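Local coordinates for oligopeptide-binding protein oppA (Lactococcus lactis, PDB 3DRF), which captures extracellular oligopeptides in a voluminous cavity that closes like a Venus flytrap and serves their uptake by the OppABCDF ABC transporter, at residues W393-N396 / Y401-K404. Numbering follows the deposited sequence.
Sequences WKLN and YREK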
ATOM      1  N   TRP A 393      21.464  20.020  21.467  1.00  9.60           N
ATOM      2  CA  TRP A 393      20.875  18.977  22.301  1.00  9.31           C
ATOM      3  C   TRP A 393      22.040  18.377  23.138  1.00  9.33           C
ATOM      4  O   TRP A 393      22.613  17.424  22.748  1.00 10.74           O
ATOM      5  CB  TRP A 393      20.166  17.934  21.405  1.00  9.23           C
ATOM      6  CG  TRP A 393      18.826  18.390  20.875  1.00  9.89           C
ATOM      7  CD1 TRP A 393      18.556  18.909  19.645  1.00  9.58           C
ATOM      8  CD2 TRP A 393      17.609  18.434  21.613  1.00  8.76           C
ATOM      9  NE1 TRP A 393      17.244  19.267  19.574  1.00  9.55           N
ATOM     10  CE2 TRP A 393      16.620  18.993  20.751  1.00 10.24           C
ATOM     11  CE3 TRP A 393      17.255  18.087  22.916  1.00 10.67           C
ATOM     12  CZ2 TRP A 393      15.327  19.173  21.136  1.00 11.76           C
ATOM     13  CZ3 TRP A 393      15.954  18.270  23.311  1.00 11.17           C
ATOM     14  CH2 TRP A 393      14.990  18.814  22.395  1.00 11.14           C
ATOM     15  N   LYS A 394      22.329  19.022  24.260  1.00  8.94           N
ATOM     16  CA  LYS A 394      23.503  18.696  25.076  1.00  8.24           C
ATOM     17  C   LYS A 394      23.238  17.524  25.984  1.00  7.98           C
ATOM     18  O   LYS A 394      22.242  17.454  26.604  1.00  7.89           O
ATOM     19  CB  LYS A 394      23.836  19.927  25.914  1.00  8.49           C
ATOM     20  CG  LYS A 394      25.087  19.750  26.800  1.00  8.30           C
ATOM     21  CD  LYS A 394      25.434  21.123  27.504  1.00  8.19           C
ATOM     22  CE  LYS A 394      26.364  20.889  28.727  1.00  7.83           C
ATOM     23  NZ  LYS A 394      27.679  20.346  28.344  1.00  8.09           N
ATOM     24  N   LEU A 395      24.169  16.628  26.020  1.00  7.98           N
ATOM     25  CA  LEU A 395      24.075  15.476  26.890  1.00  8.50           C
ATOM     26  C   LEU A 395      24.126  15.814  28.390  1.00  8.35           C
ATOM     27  O   LEU A 395      25.022  16.447  28.862  1.00  8.30           O
ATOM     28  CB  LEU A 395      25.215  14.512  26.536  1.00  9.39           C
ATOM     29  CG  LEU A 395      25.194  13.147  27.189  1.00 12.07           C
ATOM     30  CD1 LEU A 395      23.975  12.290  26.712  1.00 15.56           C
ATOM     31  CD2 LEU A 395      26.427  12.401  26.778  1.00 13.08           C
ATOM     32  N   ASN A 396      23.129  15.351  29.114  1.00  8.45           N
ATOM     33  CA  ASN A 396      23.169  15.349  30.564  1.00  8.84           C
ATOM     34  C   ASN A 396      23.861  14.061  30.997  1.00  8.97           C
ATOM     35  O   ASN A 396      23.311  12.983  30.896  1.00  9.45           O
ATOM     36  CB  ASN A 396      21.734  15.427  31.126  1.00  9.09           C
ATOM     37  CG  ASN A 396      21.685  15.493  32.651  1.00  9.80           C
ATOM     38  OD1 ASN A 396      22.550  15.061  33.345  1.00 10.24           O
ATOM     39  ND2 ASN A 396      20.629  16.035  33.147  1.00 10.35           N
ATOM     40  N   TYR A 401      20.885  11.198  28.835  1.00  8.45           N
ATOM     41  CA  TYR A 401      20.040  11.704  27.747  1.00  8.32           C
ATOM     42  C   TYR A 401      20.260  13.202  27.534  1.00  8.28           C
ATOM     43  O   TYR A 401      20.657  13.931  28.425  1.00  8.37           O
ATOM     44  CB  TYR A 401      18.562  11.406  28.029  1.00  8.41           C
ATOM     45  CG  TYR A 401      18.271   9.917  28.134  1.00  8.86           C
ATOM     46  CD1 TYR A 401      18.335   9.091  27.033  1.00  8.89           C
ATOM     47  CD2 TYR A 401      18.003   9.342  29.347  1.00 10.01           C
ATOM     48  CE1 TYR A 401      18.046   7.748  27.118  1.00  9.16           C
ATOM     49  CE2 TYR A 401      17.752   8.014  29.450  1.00 10.34           C
ATOM     50  CZ  TYR A 401      17.793   7.216  28.336  1.00  9.94           C
ATOM     51  OH  TYR A 401      17.544   5.843  28.415  1.00 12.77           O
ATOM     52  N   ARG A 402      19.971  13.610  26.312  1.00  8.58           N
ATOM     53  CA  ARG A 402      20.157  14.993  25.878  1.00  8.61           C
ATOM     54  C   ARG A 402      18.988  15.903  26.206  1.00  9.08           C
ATOM     55  O   ARG A 402      17.897  15.433  26.367  1.00  8.98           O
ATOM     56  CB  ARG A 402      20.437  15.023  24.377  1.00  8.53           C
ATOM     57  CG  ARG A 402      21.789  14.315  23.980  1.00  9.09           C
ATOM     58  CD  ARG A 402      21.890  14.240  22.456  1.00  9.74           C
ATOM     59  NE  ARG A 402      23.121  13.548  22.039  1.00  9.72           N
ATOM     60  CZ  ARG A 402      24.319  14.109  21.968  1.00 10.57           C
ATOM     61  NH1 ARG A 402      24.430  15.381  22.212  1.00 11.18           N
ATOM     62  NH2 ARG A 402      25.363  13.435  21.548  1.00 11.93           N
ATOM     63  N   GLU A 403      19.297  17.197  26.325  1.00  9.63           N
ATOM     64  CA  GLU A 403      18.323  18.220  26.692  1.00 10.13           C
ATOM     65  C   GLU A 403      18.630  19.514  25.908  1.00 10.78           C
ATOM     66  O   GLU A 403      19.722  19.780  25.576  1.00 11.75           O
ATOM     67  CB  GLU A 403      18.419  18.541  28.191  1.00 10.13           C
ATOM     68  CG  GLU A 403      18.263  17.349  29.143  1.00 11.10           C
ATOM     69  CD  GLU A 403      18.420  17.723  30.605  1.00 13.25           C
ATOM     70  OE1 GLU A 403      18.516  18.913  30.857  1.00 16.68           O
ATOM     71  OE2 GLU A 403      18.410  16.865  31.403  1.00 10.52           O
ATOM     72  N   LYS A 404      17.592  20.300  25.683  1.00 11.66           N
ATOM     73  CA  LYS A 404      17.714  21.604  25.064  1.00 13.54           C
ATOM     74  C   LYS A 404      16.814  22.556  25.835  1.00 15.27           C
ATOM     75  O   LYS A 404      15.623  22.369  25.849  1.00 15.68           O
ATOM     76  CB  LYS A 404      17.315  21.561  23.597  1.00 13.63           C
ATOM     77  CG  LYS A 404      17.475  22.951  22.904  1.00 14.89           C
ATOM     78  CD  LYS A 404      16.958  22.957  21.495  1.00 16.99           C
ATOM     79  CE  LYS A 404      18.001  22.375  20.581  1.00 16.64           C
ATOM     80  NZ  LYS A 404      17.718  22.605  19.096  1.00 16.40           N
TER
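R402 NH1 donates to W393 O over 2.8 Å, almost in line with the carbonyl bond (C=O...N 167°) and with the acceptor in the guanidinium plane. The same nitrogen forms a salt bridge with D389, while NE and NH2 bond I436 O and N385, so the guanidinium of buried R402 is fixed in its rotation by W393 O, helix 381-390 and the residue just past helix 422-435. On the sheet face shared by K394 and E403, N396 ND2 reaches E403 OE2 at 2.9 Å; the bond is nearly straight (173°) and lies in the amide plane, but meets the carboxylate from above its plane. CG anti to the backbone N (chi1 -177°) carries the N396 amide over this face, and OD1 accepts from S398 N, leaving ND2 directed at E403. Backbone pairing is antiparallel: E403 N bonds K394 O at 3.0 Å, whereas the return bond from K394 N to E403 O is weak. Outward, K404 CB lies 3.5 Å from the W393 six-membered ring centroid, a CH-pi contact over one face. K404 CE is 3.4 Å from W393 NE1. Replacing W393 by an alanine would probably leave the K404 chain without its aromatic platform and D329 without the indole donor. R402 and K404 thus join this peripheral beta hairpin to its surroundings by salt bridges, K404 pairing with D329 and D391, its aliphatic chain laid on the indole face while its ammonium and the indole N-H reach the same D329 carboxylate oxygen.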